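Local coordinates for Lin1840 protein (Listeria innocua serovar 6a, PDB 4ZOC), which probably hydrolyses terminal, non-reducing beta-D-glucosyl residues with release of beta-D-glucose, as a glycosyl hydrolase family 3 enzyme acting in beta-1,2-glucan breakdown, at residues A[12-17]-A[79-84]; A[113-118]-A[166-171]; A[203-208]-A[472-477]; A[458-463]-A[498-503]; A[606-611]-A[631-636]. The protein carries 2 engineered substitutions. One frame throughout, in Å; residues are numbered along the deposited sequence. Where two conformers were deposited one is given.

Interaction 1: residues A[12-17]-A[79-84]; sequences QMTLDE and TNRLGI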
# COMPACT_ATOMS: atom_id res chain seq x y z
N GLN A 12 33.40 -27.66 -26.23
CA GLN A 12 34.00 -27.13 -27.47
C GLN A 12 33.85 -25.64 -27.71
O GLN A 12 34.58 -25.07 -28.55
CB GLN A 12 33.40 -27.83 -28.67
CG GLN A 12 33.70 -29.30 -28.74
CD GLN A 12 32.87 -29.87 -29.90
OE1 GLN A 12 31.65 -29.78 -29.91
NE2 GLN A 12 33.55 -30.33 -30.93
N MET A 13 32.89 -25.00 -27.05
CA MET A 13 32.68 -23.57 -27.25
C MET A 13 33.79 -22.72 -26.67
O MET A 13 34.31 -22.99 -25.62
CB MET A 13 31.30 -23.15 -26.66
CG MET A 13 30.09 -23.77 -27.37
SD MET A 13 28.59 -23.58 -26.39
CE MET A 13 28.10 -21.94 -26.84
N THR A 14 34.16 -21.67 -27.37
CA THR A 14 35.06 -20.70 -26.88
C THR A 14 34.37 -19.86 -25.79
O THR A 14 33.13 -19.87 -25.66
CB THR A 14 35.54 -19.70 -27.96
OG1 THR A 14 34.44 -18.92 -28.49
CG2 THR A 14 36.31 -20.43 -29.11
N LEU A 15 35.17 -19.14 -25.04
CA LEU A 15 34.59 -18.24 -24.01
C LEU A 15 33.64 -17.28 -24.72
O LEU A 15 32.53 -17.08 -24.25
CB LEU A 15 35.66 -17.46 -23.23
CG LEU A 15 35.20 -16.52 -22.08
CD1 LEU A 15 34.45 -17.34 -21.06
CD2 LEU A 15 36.36 -15.78 -21.46
N ASP A 16 34.06 -16.67 -25.83
CA ASP A 16 33.22 -15.67 -26.46
C ASP A 16 31.93 -16.28 -26.99
O ASP A 16 30.85 -15.63 -26.96
CB ASP A 16 33.96 -14.94 -27.58
CG ASP A 16 34.84 -13.81 -27.10
OD1 ASP A 16 34.89 -13.48 -25.89
OD2 ASP A 16 35.50 -13.20 -27.99
N GLU A 17 32.01 -17.54 -27.46
CA GLU A 17 30.78 -18.22 -27.94
C GLU A 17 29.81 -18.45 -26.75
O GLU A 17 28.59 -18.30 -26.86
CB GLU A 17 31.09 -19.58 -28.57
CG GLU A 17 31.56 -19.45 -30.02
CD GLU A 17 32.19 -20.68 -30.58
OE1 GLU A 17 32.62 -21.58 -29.81
OE2 GLU A 17 32.29 -20.69 -31.83
N THR A 79 26.53 -19.82 -40.75
CA THR A 79 27.73 -19.22 -40.18
C THR A 79 28.11 -19.66 -38.78
O THR A 79 29.26 -19.42 -38.32
CB THR A 79 27.65 -17.70 -40.22
OG1 THR A 79 26.48 -17.20 -39.52
CG2 THR A 79 27.62 -17.23 -41.71
N ASN A 80 27.19 -20.32 -38.08
CA ASN A 80 27.49 -20.70 -36.75
C ASN A 80 28.50 -21.87 -36.72
O ASN A 80 28.25 -22.91 -37.33
CB ASN A 80 26.22 -21.14 -36.03
CG ASN A 80 26.46 -21.37 -34.56
OD1 ASN A 80 26.62 -22.51 -34.12
ND2 ASN A 80 26.48 -20.29 -33.81
N ARG A 81 29.56 -21.74 -35.94
CA ARG A 81 30.66 -22.73 -36.07
C ARG A 81 30.26 -24.13 -35.64
O ARG A 81 30.57 -25.11 -36.32
CB ARG A 81 31.87 -22.30 -35.30
CG ARG A 81 33.08 -23.24 -35.39
CD ARG A 81 34.21 -22.60 -34.61
NE ARG A 81 34.01 -22.62 -33.15
CZ ARG A 81 34.36 -23.61 -32.33
NH1 ARG A 81 34.97 -24.67 -32.82
NH2 ARG A 81 34.16 -23.53 -30.99
N LEU A 82 29.56 -24.25 -34.49
CA LEU A 82 29.20 -25.56 -33.97
C LEU A 82 27.79 -26.06 -34.28
O LEU A 82 27.49 -27.21 -33.93
CB LEU A 82 29.45 -25.64 -32.44
CG LEU A 82 30.89 -25.40 -31.99
CD1 LEU A 82 30.95 -25.21 -30.49
CD2 LEU A 82 31.80 -26.56 -32.41
N GLY A 83 26.97 -25.26 -34.97
CA GLY A 83 25.65 -25.73 -35.37
C GLY A 83 24.63 -25.64 -34.25
O GLY A 83 23.79 -26.50 -34.10
N ILE A 84 24.75 -24.59 -33.45
CA ILE A 84 23.82 -24.36 -32.30
C ILE A 84 22.70 -23.43 -32.76
O ILE A 84 22.94 -22.20 -32.95
CB ILE A 84 24.54 -23.78 -31.08
CG1 ILE A 84 25.67 -24.68 -30.60
CG2 ILE A 84 23.59 -23.68 -29.89
CD1 ILE A 84 26.56 -23.98 -29.58
O HOH W 1 35.98 -26.65 -30.87
O HOH W 2 29.58 -22.10 -32.38
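The backbones stand well apart, Met13 CA and Leu82 CA being the nearest pair at 7.8 Å, so side chains span the gap. A capping box opens helix 15-21 of the TIM-barrel domain: Glu17 N donates to Thr14 OG1, and Thr14 N returns a bond to Glu17 OE1, reaching it from above the carboxylate plane. The loop leading from helix 66-79 to strand 87-90 fastens onto this box through Arg81. Its CG lies anti to the backbone N (chi1 -179°) and the chain bends at chi3, presenting the guanidinium side-on, 4° from coplanar with the Glu17 carboxylate. Arg81 NE donates to Glu17 OE2 (2.9 Å) and Arg81 NH2 to Glu17 OE1 (2.8 Å), each meeting a syn lone pair in a bidentate salt bridge. Glu17 OE1 thus has two donors, Thr14 N and Arg81 NH2, which would favour the ionised carboxylate. Beside the salt bridge, Met13 CG touches Leu82 CD1 at 3.5 Å, while Met13 CE meets Ile84 CD1 tip to tip, with Val329 and Leu333 of helix 322-338 alongside. Arg81 NH2 also donates to Gln12 O at 2.9 Å, within the guanidinium plane though above that of the carbonyl.

Interaction 2: residues A[113-118]-A[166-171]; sequences ETVRVM and KAMVDG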
# COMPACT_ATOMS: atom_id res chain seq x y z
N GLU A 113 -10.57 -25.66 -17.89
CA GLU A 113 -10.52 -26.20 -19.28
C GLU A 113 -10.55 -25.03 -20.30
O GLU A 113 -9.84 -25.08 -21.28
CB GLU A 113 -11.61 -27.22 -19.50
CG GLU A 113 -11.68 -27.81 -20.93
CD GLU A 113 -10.52 -28.60 -21.35
OE1 GLU A 113 -9.55 -28.83 -20.56
OE2 GLU A 113 -10.56 -28.99 -22.54
N THR A 114 -11.30 -23.95 -20.04
CA THR A 114 -11.24 -22.77 -20.88
C THR A 114 -9.82 -22.25 -21.02
O THR A 114 -9.39 -21.90 -22.10
CB THR A 114 -12.19 -21.67 -20.38
OG1 THR A 114 -13.55 -22.10 -20.49
CG2 THR A 114 -12.04 -20.28 -21.04
N VAL A 115 -9.11 -22.11 -19.88
CA VAL A 115 -7.73 -21.61 -19.91
C VAL A 115 -6.78 -22.57 -20.62
O VAL A 115 -5.94 -22.14 -21.41
CB VAL A 115 -7.32 -21.27 -18.48
CG1 VAL A 115 -5.87 -20.95 -18.42
CG2 VAL A 115 -8.26 -20.14 -18.00
N ARG A 116 -6.91 -23.86 -20.39
CA ARG A 116 -6.09 -24.81 -21.13
C ARG A 116 -6.31 -24.75 -22.66
O ARG A 116 -5.38 -24.78 -23.45
CB ARG A 116 -6.36 -26.21 -20.61
CG ARG A 116 -5.39 -27.29 -21.16
CD ARG A 116 -5.93 -28.73 -20.96
NE ARG A 116 -7.06 -28.95 -21.85
CZ ARG A 116 -6.99 -29.14 -23.14
NH1 ARG A 116 -5.79 -29.24 -23.76
NH2 ARG A 116 -8.10 -29.26 -23.86
N VAL A 117 -7.57 -24.69 -23.08
CA VAL A 117 -7.87 -24.58 -24.49
C VAL A 117 -7.31 -23.30 -25.11
O VAL A 117 -6.76 -23.32 -26.20
CB VAL A 117 -9.39 -24.67 -24.75
CG1 VAL A 117 -9.75 -24.25 -26.18
CG2 VAL A 117 -9.89 -26.08 -24.45
N MET A 118 -7.46 -22.19 -24.39
CA MET A 118 -6.86 -20.96 -24.83
C MET A 118 -5.37 -21.19 -25.10
O MET A 118 -4.84 -20.81 -26.18
CB MET A 118 -7.06 -19.83 -23.83
CG MET A 118 -6.41 -18.49 -24.22
SD MET A 118 -4.66 -18.29 -23.99
CE MET A 118 -4.43 -18.38 -22.26
N LYS A 166 -1.45 -23.49 -13.87
CA LYS A 166 -1.21 -24.86 -14.22
C LYS A 166 -1.96 -25.26 -15.50
O LYS A 166 -1.39 -25.91 -16.39
CB LYS A 166 -1.55 -25.84 -13.12
CG LYS A 166 -0.64 -25.74 -11.97
CD LYS A 166 -0.92 -26.80 -10.92
CE LYS A 166 -2.15 -26.50 -10.20
NZ LYS A 166 -2.44 -27.64 -9.27
N ALA A 167 -3.23 -24.84 -15.61
CA ALA A 167 -3.95 -25.09 -16.84
C ALA A 167 -3.30 -24.46 -18.07
O ALA A 167 -3.26 -25.12 -19.12
CB ALA A 167 -5.40 -24.67 -16.68
N MET A 168 -2.75 -23.24 -17.94
CA MET A 168 -2.08 -22.59 -19.10
C MET A 168 -0.82 -23.34 -19.50
O MET A 168 -0.60 -23.63 -20.70
CB MET A 168 -1.71 -21.17 -18.79
CG MET A 168 -2.79 -20.15 -18.88
SD MET A 168 -2.13 -18.45 -19.20
CE MET A 168 -3.59 -17.70 -18.51
N VAL A 169 -0.03 -23.71 -18.49
CA VAL A 169 1.22 -24.46 -18.76
C VAL A 169 0.89 -25.78 -19.50
O VAL A 169 1.52 -26.12 -20.49
CB VAL A 169 1.99 -24.73 -17.46
CG1 VAL A 169 3.15 -25.72 -17.72
CG2 VAL A 169 2.52 -23.44 -16.89
N ASP A 170 -0.12 -26.50 -19.01
CA ASP A 170 -0.56 -27.75 -19.62
C ASP A 170 -1.02 -27.50 -21.09
O ASP A 170 -0.67 -28.23 -22.00
CB ASP A 170 -1.67 -28.33 -18.79
CG ASP A 170 -2.13 -29.69 -19.28
OD1 ASP A 170 -1.31 -30.47 -19.84
OD2 ASP A 170 -3.33 -29.99 -19.08
N GLY A 171 -1.80 -26.45 -21.29
CA GLY A 171 -2.27 -26.08 -22.63
C GLY A 171 -1.14 -25.76 -23.60
O GLY A 171 -1.13 -26.22 -24.79
O HOH W 3 -2.95 -29.83 -22.90
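The Arg116 guanidinium has the Glu113 carboxylate at its edge, in plane: Arg116 NE donates to Glu113 OE1 and Arg116 NH2 to Glu113 OE2, each at 2.8 Å and nearly straight, although both oxygens are met from above the carboxylate plane. This side-on salt bridge runs along one helix of a close pair in the TIM-barrel domain, the two running in roughly the same direction; the axes of the segments come within 7.2 Å at a crossing angle of -34°. The Asp170 carboxylate, 58° from the guanidinium plane, makes no salt bridge with it; OD2 lies against the methylene CD instead. Arg116 NH1 pairs with Glu120 further along helix 112-128, and water 3 joins this nitrogen to Asp170 O. Closeness is allowed by Gly171, which has no side chain: Gly171 CA approaches Arg116 O to 3.5 Å in a CA-H...O contact, and Arg116 CA makes a matching one to Ala167 O. On the buried side, beside Leu106, Met118 folds back at chi2 and chi3 so that Met118 CE reaches Met168 SD at 3.8 Å. Met168 itself runs extended beyond CG, crossing Val115 obliquely. There packing is tightest, with Val115 CG1, anti to its backbone N, only 3.2 Å from Met168 CG.

Interaction 3: residues A[203-208]-A[472-477]; sequences LEYNTV and GEAGSL. With BGC (beta-D-glucopyranose), chain G.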
# COMPACT_ATOMS: atom_id res chain seq x y z
N LEU A 203 2.05 2.10 -9.38
CA LEU A 203 2.91 2.82 -10.30
C LEU A 203 3.87 1.82 -10.99
O LEU A 203 4.51 1.01 -10.37
CB LEU A 203 3.69 3.91 -9.49
CG LEU A 203 4.74 4.69 -10.22
CD1 LEU A 203 4.16 5.39 -11.46
CD2 LEU A 203 5.41 5.70 -9.25
N GLU A 204 3.92 1.84 -12.31
CA GLU A 204 4.74 0.86 -13.02
C GLU A 204 6.17 0.84 -12.59
O GLU A 204 6.82 1.86 -12.37
CB GLU A 204 4.63 1.07 -14.54
CG GLU A 204 5.18 -0.05 -15.31
CD GLU A 204 4.45 -1.31 -15.03
OE1 GLU A 204 3.36 -1.57 -15.62
OE2 GLU A 204 4.90 -2.13 -14.15
N TYR A 205 6.68 -0.37 -12.42
CA TYR A 205 8.09 -0.69 -12.04
C TYR A 205 8.41 -0.30 -10.65
O TYR A 205 9.60 -0.41 -10.28
CB TYR A 205 9.13 -0.09 -13.01
CG TYR A 205 8.77 -0.17 -14.50
CD1 TYR A 205 8.67 -1.39 -15.14
CD2 TYR A 205 8.51 0.96 -15.21
CE1 TYR A 205 8.34 -1.46 -16.48
CE2 TYR A 205 8.13 0.92 -16.55
CZ TYR A 205 8.10 -0.31 -17.17
OH TYR A 205 7.81 -0.47 -18.48
N ASN A 206 7.45 0.24 -9.91
CA ASN A 206 7.75 0.84 -8.61
C ASN A 206 8.04 -0.20 -7.51
O ASN A 206 7.79 -1.41 -7.68
CB ASN A 206 6.60 1.75 -8.17
CG ASN A 206 6.99 2.76 -7.12
OD1 ASN A 206 8.18 3.10 -6.93
ND2 ASN A 206 5.98 3.26 -6.42
N THR A 207 8.63 0.29 -6.42
CA THR A 207 8.96 -0.48 -5.23
C THR A 207 7.87 -1.49 -4.79
O THR A 207 6.68 -1.21 -4.77
CB THR A 207 9.17 0.52 -4.09
OG1 THR A 207 10.21 1.42 -4.43
CG2 THR A 207 9.49 -0.14 -2.75
N VAL A 208 8.33 -2.68 -4.44
CA VAL A 208 7.52 -3.73 -3.81
C VAL A 208 8.18 -4.02 -2.50
O VAL A 208 9.45 -4.19 -2.45
CB VAL A 208 7.55 -5.00 -4.65
CG1 VAL A 208 6.97 -6.21 -3.94
CG2 VAL A 208 6.81 -4.77 -5.99
N GLY A 472 -2.13 -2.41 -19.53
CA GLY A 472 -0.94 -3.11 -19.95
C GLY A 472 0.31 -2.53 -19.31
O GLY A 472 0.26 -1.80 -18.32
N GLU A 473 1.48 -2.93 -19.81
CA GLU A 473 2.69 -2.42 -19.24
C GLU A 473 2.83 -0.85 -19.33
O GLU A 473 2.63 -0.27 -20.39
CB GLU A 473 3.91 -3.09 -19.85
CG GLU A 473 5.26 -2.59 -19.28
CD GLU A 473 6.48 -3.25 -19.96
OE1 GLU A 473 6.26 -4.21 -20.79
OE2 GLU A 473 7.64 -2.81 -19.69
N ALA A 474 3.16 -0.21 -18.19
CA ALA A 474 3.36 1.24 -18.14
C ALA A 474 2.09 2.01 -18.51
O ALA A 474 2.13 3.13 -19.07
CB ALA A 474 4.56 1.68 -18.98
N GLY A 475 0.98 1.40 -18.15
CA GLY A 475 -0.36 1.99 -18.23
C GLY A 475 -0.99 2.11 -16.84
O GLY A 475 -2.01 1.51 -16.55
N SER A 476 -0.34 2.82 -15.94
CA SER A 476 -0.84 3.01 -14.59
C SER A 476 -1.78 4.20 -14.57
O SER A 476 -1.39 5.32 -15.06
CB SER A 476 0.35 3.30 -13.65
OG SER A 476 1.14 2.13 -13.40
N LEU A 477 -2.88 4.02 -13.84
CA LEU A 477 -3.83 5.08 -13.61
C LEU A 477 -3.96 5.35 -12.16
O LEU A 477 -4.38 4.46 -11.41
CB LEU A 477 -5.21 4.75 -14.13
CG LEU A 477 -5.57 4.70 -15.54
CD1 LEU A 477 -7.09 4.44 -15.68
CD2 LEU A 477 -5.17 6.04 -16.13
C2 BGC G . 10.28 -1.74 -24.77
C3 BGC G . 10.55 -2.13 -23.28
C4 BGC G . 9.44 -3.08 -22.69
C5 BGC G . 9.28 -4.24 -23.69
C6 BGC G . 8.24 -5.17 -23.17
C1 BGC G . 10.17 -3.00 -25.55
O1 BGC G . 10.00 -2.71 -26.96
O2 BGC G . 11.32 -0.93 -25.31
O3 BGC G . 10.68 -0.92 -22.49
O4 BGC G . 9.72 -3.52 -21.30
O5 BGC G . 9.07 -3.75 -25.06
O6 BGC G . 6.99 -4.48 -23.19
O HOH W 4 1.01 0.00 -15.28
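Two type II beta turns, Leu203 to Asn206 and Gly472 to Gly475, face each other, and the Glu204 carboxylate ties them together. Glu204 OE1 takes an almost straight bond (172°) from Ala474 N at 2.9 Å on its anti lone pair, and water 4 donates to it as well. OE2 accepts Tyr205 N, also on the anti side, and Trp147 NE1. With CG anti to the backbone N, Glu204 CG rests 3.2 Å above the plane of the Tyr205 ring, over its centre; the bend at chi2 then turns the carboxylate to Ala474 N. Ser476 OG is bonded to Gly202 O and receives a water 4 hydrogen, while its bond from Glu204 N is weak. Glu473 is extended from CB to the carboxylate. Tyr205 OH donates to Glu473 OE2 at 2.6 Å, in the ring plane, with ring and carboxylate turned 80° apart. Glu473 OE2 also accepts O4 of the beta-D-glucopyranose at 2.7 Å, and Glu473 OE1 accepts its O6 at 2.5 Å. These donors should stabilise the negative charge, Tyr205 acting as a second shell. This is a family 3 glucose-binding pocket between barrel and C-terminal domains, completed by Trp271, Trp409 and Arg572 of the second subunit.

Interaction 4: residues A[458-463]-A[498-503]; sequences DVVVLA and KPVVIT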
# COMPACT_ATOMS: atom_id res chain seq x y z
N ASP A 458 -36.21 0.92 -28.51
CA ASP A 458 -36.89 0.53 -27.27
C ASP A 458 -35.97 0.32 -26.05
O ASP A 458 -36.43 0.48 -24.92
CB ASP A 458 -37.68 -0.75 -27.49
CG ASP A 458 -38.87 -0.54 -28.44
OD1 ASP A 458 -39.38 0.60 -28.56
OD2 ASP A 458 -39.21 -1.48 -29.14
N VAL A 459 -34.75 -0.14 -26.29
CA VAL A 459 -33.75 -0.37 -25.21
C VAL A 459 -32.42 0.19 -25.71
O VAL A 459 -32.16 0.32 -26.96
CB VAL A 459 -33.57 -1.86 -24.88
CG1 VAL A 459 -34.89 -2.48 -24.44
CG2 VAL A 459 -33.06 -2.59 -26.08
N VAL A 460 -31.55 0.52 -24.77
CA VAL A 460 -30.30 1.13 -25.09
C VAL A 460 -29.24 0.18 -24.64
O VAL A 460 -29.28 -0.32 -23.53
CB VAL A 460 -30.10 2.44 -24.37
CG1 VAL A 460 -28.80 3.13 -24.74
CG2 VAL A 460 -31.31 3.37 -24.57
N VAL A 461 -28.34 -0.13 -25.55
CA VAL A 461 -27.12 -0.83 -25.22
C VAL A 461 -26.04 0.30 -25.24
O VAL A 461 -25.65 0.81 -26.35
CB VAL A 461 -26.76 -1.96 -26.24
CG1 VAL A 461 -25.36 -2.53 -25.92
CG2 VAL A 461 -27.71 -3.10 -26.27
N LEU A 462 -25.51 0.64 -24.05
CA LEU A 462 -24.61 1.76 -23.85
C LEU A 462 -23.25 1.09 -23.73
O LEU A 462 -22.95 0.42 -22.74
CB LEU A 462 -24.95 2.49 -22.58
CG LEU A 462 -24.01 3.63 -22.20
CD1 LEU A 462 -23.75 4.65 -23.32
CD2 LEU A 462 -24.55 4.42 -21.00
N ALA A 463 -22.45 1.22 -24.76
CA ALA A 463 -21.17 0.51 -24.82
C ALA A 463 -20.05 1.46 -24.44
O ALA A 463 -19.66 2.40 -25.22
CB ALA A 463 -20.96 -0.09 -26.24
N LYS A 498 -35.67 5.12 -21.31
CA LYS A 498 -35.72 3.75 -21.82
C LYS A 498 -34.78 2.87 -21.04
O LYS A 498 -33.86 3.38 -20.47
CB LYS A 498 -35.27 3.72 -23.29
CG LYS A 498 -36.17 4.69 -24.10
CD LYS A 498 -37.04 4.14 -25.17
CE LYS A 498 -37.90 5.26 -25.76
NZ LYS A 498 -38.03 5.08 -27.21
N PRO A 499 -35.01 1.55 -21.03
CA PRO A 499 -34.08 0.69 -20.23
C PRO A 499 -32.71 0.63 -20.86
O PRO A 499 -32.58 0.67 -22.11
CB PRO A 499 -34.71 -0.70 -20.27
CG PRO A 499 -36.15 -0.48 -20.80
CD PRO A 499 -36.23 0.84 -21.49
N VAL A 500 -31.70 0.62 -20.01
CA VAL A 500 -30.31 0.69 -20.46
C VAL A 500 -29.53 -0.53 -19.97
O VAL A 500 -29.56 -0.85 -18.76
CB VAL A 500 -29.67 1.92 -19.88
CG1 VAL A 500 -28.18 2.00 -20.26
CG2 VAL A 500 -30.41 3.18 -20.24
N VAL A 501 -28.86 -1.24 -20.88
CA VAL A 501 -27.81 -2.20 -20.52
C VAL A 501 -26.47 -1.54 -20.86
O VAL A 501 -26.23 -1.06 -21.98
CB VAL A 501 -27.98 -3.60 -21.12
CG1 VAL A 501 -28.23 -3.60 -22.58
CG2 VAL A 501 -26.76 -4.46 -20.81
N ILE A 502 -25.56 -1.50 -19.89
CA ILE A 502 -24.20 -1.02 -20.13
C ILE A 502 -23.32 -2.25 -20.41
O ILE A 502 -23.29 -3.24 -19.60
CB ILE A 502 -23.64 -0.19 -18.95
CG1 ILE A 502 -24.27 1.20 -18.93
CG2 ILE A 502 -22.11 0.05 -19.11
CD1 ILE A 502 -24.02 2.08 -17.69
N THR A 503 -22.62 -2.23 -21.53
CA THR A 503 -21.70 -3.32 -21.85
C THR A 503 -20.35 -2.65 -21.71
O THR A 503 -20.04 -1.79 -22.43
CB THR A 503 -21.89 -3.86 -23.31
OG1 THR A 503 -21.93 -2.76 -24.18
CG2 THR A 503 -23.20 -4.55 -23.49
O HOH W 5 -39.71 2.77 -26.84
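Leu462 and Ile502 lie side by side and point the same way, with Leu462 CD2 3.8 Å from Ile502 CG1. Val460 and Val500 share that face, and Val500 CG1, anti to its backbone N, leans towards Leu462 CB. Across the sheet, Val461 and Val501 also run alongside one another, Val461 CG2 meeting Val501 CG1 at 3.8 Å; here Val501 CG1 takes the crowded position between backbone N and carbonyl carbon (chi1 49°). Val461 instead crosses Thr503 obliquely, CG1 to CG2. Side chains alternate between faces as in any beta strand, and the pairs match because the strands are parallel and in register: the axes diverge by 23°, and four backbone bonds run from Val460 N to Pro499 O through to Thr503 N with Leu462 O. Helix 484-494 connects the two strands in a beta-alpha-beta crossover of the C-terminal alpha/beta domain. It packs on the Val460, Leu462 and Val500 face, and helix 532-541 lies against Val461, Val501 and Thr503. The Lys498 and Val460 side chains cross at about a right angle, CB touching CG2. Lys498 NZ is held by Met457 O and Val454 O. Thr503 OG1, turned into the crowded position, sits 3.5 Å from Ala463 CB; buried there, it has no hydrogen-bonding partner.

Interaction 5: residues A[606-611]-A[631-636]; sequences EFELKT and KNISDI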
# COMPACT_ATOMS: atom_id res chain seq x y z
N GLU A 606 -31.33 -19.72 -11.90
CA GLU A 606 -31.33 -19.71 -10.42
C GLU A 606 -30.92 -21.10 -9.95
O GLU A 606 -31.32 -22.11 -10.52
CB GLU A 606 -32.75 -19.49 -9.97
CG GLU A 606 -33.27 -18.18 -9.52
CD GLU A 606 -34.47 -18.45 -8.57
OE1 GLU A 606 -35.48 -18.97 -9.04
OE2 GLU A 606 -34.42 -18.23 -7.32
N PHE A 607 -30.13 -21.18 -8.90
CA PHE A 607 -29.59 -22.46 -8.46
C PHE A 607 -29.81 -22.65 -7.00
O PHE A 607 -29.99 -21.73 -6.28
CB PHE A 607 -28.09 -22.52 -8.70
CG PHE A 607 -27.70 -22.29 -10.15
CD1 PHE A 607 -27.66 -23.35 -11.07
CD2 PHE A 607 -27.36 -21.03 -10.57
CE1 PHE A 607 -27.35 -23.15 -12.39
CE2 PHE A 607 -27.07 -20.80 -11.92
CZ PHE A 607 -27.01 -21.86 -12.79
N GLU A 608 -29.80 -23.91 -6.58
CA GLU A 608 -29.88 -24.24 -5.17
C GLU A 608 -28.76 -25.18 -4.85
O GLU A 608 -28.51 -26.13 -5.61
CB GLU A 608 -31.20 -24.90 -4.88
CG GLU A 608 -32.15 -24.04 -4.08
CD GLU A 608 -33.30 -24.88 -3.54
OE1 GLU A 608 -33.57 -24.81 -2.32
OE2 GLU A 608 -33.88 -25.64 -4.35
N LEU A 609 -28.07 -24.93 -3.75
CA LEU A 609 -26.94 -25.78 -3.38
C LEU A 609 -27.21 -26.41 -2.03
O LEU A 609 -27.69 -25.74 -1.14
CB LEU A 609 -25.65 -24.93 -3.27
CG LEU A 609 -24.96 -24.57 -4.56
CD1 LEU A 609 -25.74 -23.54 -5.37
CD2 LEU A 609 -23.54 -24.17 -4.21
N LYS A 610 -26.84 -27.66 -1.85
CA LYS A 610 -26.90 -28.36 -0.58
C LYS A 610 -25.57 -29.09 -0.36
O LYS A 610 -25.16 -29.87 -1.19
CB LYS A 610 -28.06 -29.39 -0.62
CG LYS A 610 -28.20 -30.29 0.60
CD LYS A 610 -29.07 -29.63 1.68
CE LYS A 610 -28.89 -30.25 3.06
NZ LYS A 610 -29.64 -29.42 4.05
N THR A 611 -24.97 -28.87 0.79
CA THR A 611 -23.73 -29.56 1.21
C THR A 611 -24.10 -30.79 2.06
O THR A 611 -24.91 -30.72 2.99
CB THR A 611 -22.80 -28.54 1.94
OG1 THR A 611 -22.50 -27.43 1.05
CG2 THR A 611 -21.53 -29.14 2.40
N LYS A 631 -28.70 -27.85 -7.97
CA LYS A 631 -29.87 -27.94 -8.84
C LYS A 631 -30.16 -26.60 -9.50
O LYS A 631 -30.12 -25.58 -8.85
CB LYS A 631 -31.10 -28.38 -8.04
CG LYS A 631 -32.22 -28.83 -8.98
CD LYS A 631 -33.47 -29.32 -8.28
CE LYS A 631 -34.54 -29.51 -9.33
NZ LYS A 631 -35.71 -30.13 -8.70
N ASN A 632 -30.42 -26.62 -10.80
CA ASN A 632 -30.99 -25.51 -11.52
C ASN A 632 -32.51 -25.52 -11.45
O ASN A 632 -33.14 -26.39 -12.03
CB ASN A 632 -30.53 -25.58 -12.97
CG ASN A 632 -31.03 -24.42 -13.85
OD1 ASN A 632 -31.91 -23.62 -13.50
ND2 ASN A 632 -30.47 -24.36 -15.08
N ILE A 633 -33.06 -24.60 -10.65
CA ILE A 633 -34.44 -24.54 -10.30
C ILE A 633 -35.21 -23.58 -11.21
O ILE A 633 -36.36 -23.23 -10.92
CB ILE A 633 -34.64 -24.20 -8.81
CG1 ILE A 633 -34.03 -22.84 -8.44
CG2 ILE A 633 -34.03 -25.32 -7.90
CD1 ILE A 633 -34.48 -22.29 -7.07
N SER A 634 -34.58 -23.14 -12.28
CA SER A 634 -35.23 -22.25 -13.28
C SER A 634 -35.51 -23.04 -14.56
O SER A 634 -35.20 -24.26 -14.67
CB SER A 634 -34.34 -21.04 -13.59
OG SER A 634 -33.20 -21.41 -14.43
N ASP A 635 -36.08 -22.35 -15.55
CA ASP A 635 -36.37 -22.94 -16.78
C ASP A 635 -35.31 -22.60 -17.82
O ASP A 635 -35.52 -22.81 -19.01
CB ASP A 635 -37.75 -22.43 -17.26
CG ASP A 635 -38.85 -22.89 -16.35
OD1 ASP A 635 -38.89 -24.10 -16.00
OD2 ASP A 635 -39.67 -22.06 -15.99
N ILE A 636 -34.17 -22.09 -17.37
CA ILE A 636 -33.13 -21.61 -18.30
C ILE A 636 -31.81 -22.37 -17.96
O ILE A 636 -31.42 -22.37 -16.83
CB ILE A 636 -32.95 -20.10 -18.14
CG1 ILE A 636 -34.25 -19.35 -18.57
CG2 ILE A 636 -31.79 -19.61 -18.97
CD1 ILE A 636 -34.43 -18.03 -17.84
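Asn632 leaves its strand with CG anti to the backbone N (chi1 -178°), on the same face as Phe607, its non-hydrogen-bonded partner. Asn632 CB sits 4.0 Å from Phe607 CE1, against a ring whose plane is 48° from that of the amide. Next along, Asn632 CG comes within 4.2 Å of the same Phe607 CE1. Asn632 OD1 is gripped by two donors: Ser634 OG at 2.7 Å, in the carbonyl plane on a lone pair, and Ser634 N at 3.0 Å. Glu606 O lies near OD1 as well, but both are acceptors and no bond forms. At the other corner of the amide, ND2 donates almost straight (176°) to Ile636 O, and to Leu668 O outside the segments, which pins the rotation of the flat group. The backbones pair antiparallel alongside: Glu608 and Lys631 exchange both bonds, N to O, and Ile633 N donates to Glu606 O. Ile633 reaches the Glu608 side chain, Ile633 CG2 lying 3.6 Å from Glu608 OE2. Ser634 OG in turn accepts from Ile636 N. An Asx turn at Asn632 followed by an ST turn at Ser634 thus ends strand 624-632, leading towards strand 638-648 in a beta sandwich consistent with the fibronectin type III-like domain.

How the interactions relate
Interactions 1 and 2 both belong to the barrel domain, yet their centres lie about 37 Å apart: the first is a partly buried, salt-bridged loop-to-helix contact near the chain's periphery, the second a helix pair near its centre, held by apolar packing and CA-H...O contacts. Interactions 4 and 5 are backbone-bonded strand pairs, one parallel and buried between helices, the other antiparallel and at the surface, where Glu606, Glu608 and Lys631 join Phe607 and Ile633. Interaction 3 is buried but polar, and unlike the rest it touches sugar and a second subunit. It joins the barrel to the C-terminal domain that also holds 458-463 and 498-503, and its segments alternate with these along the chain.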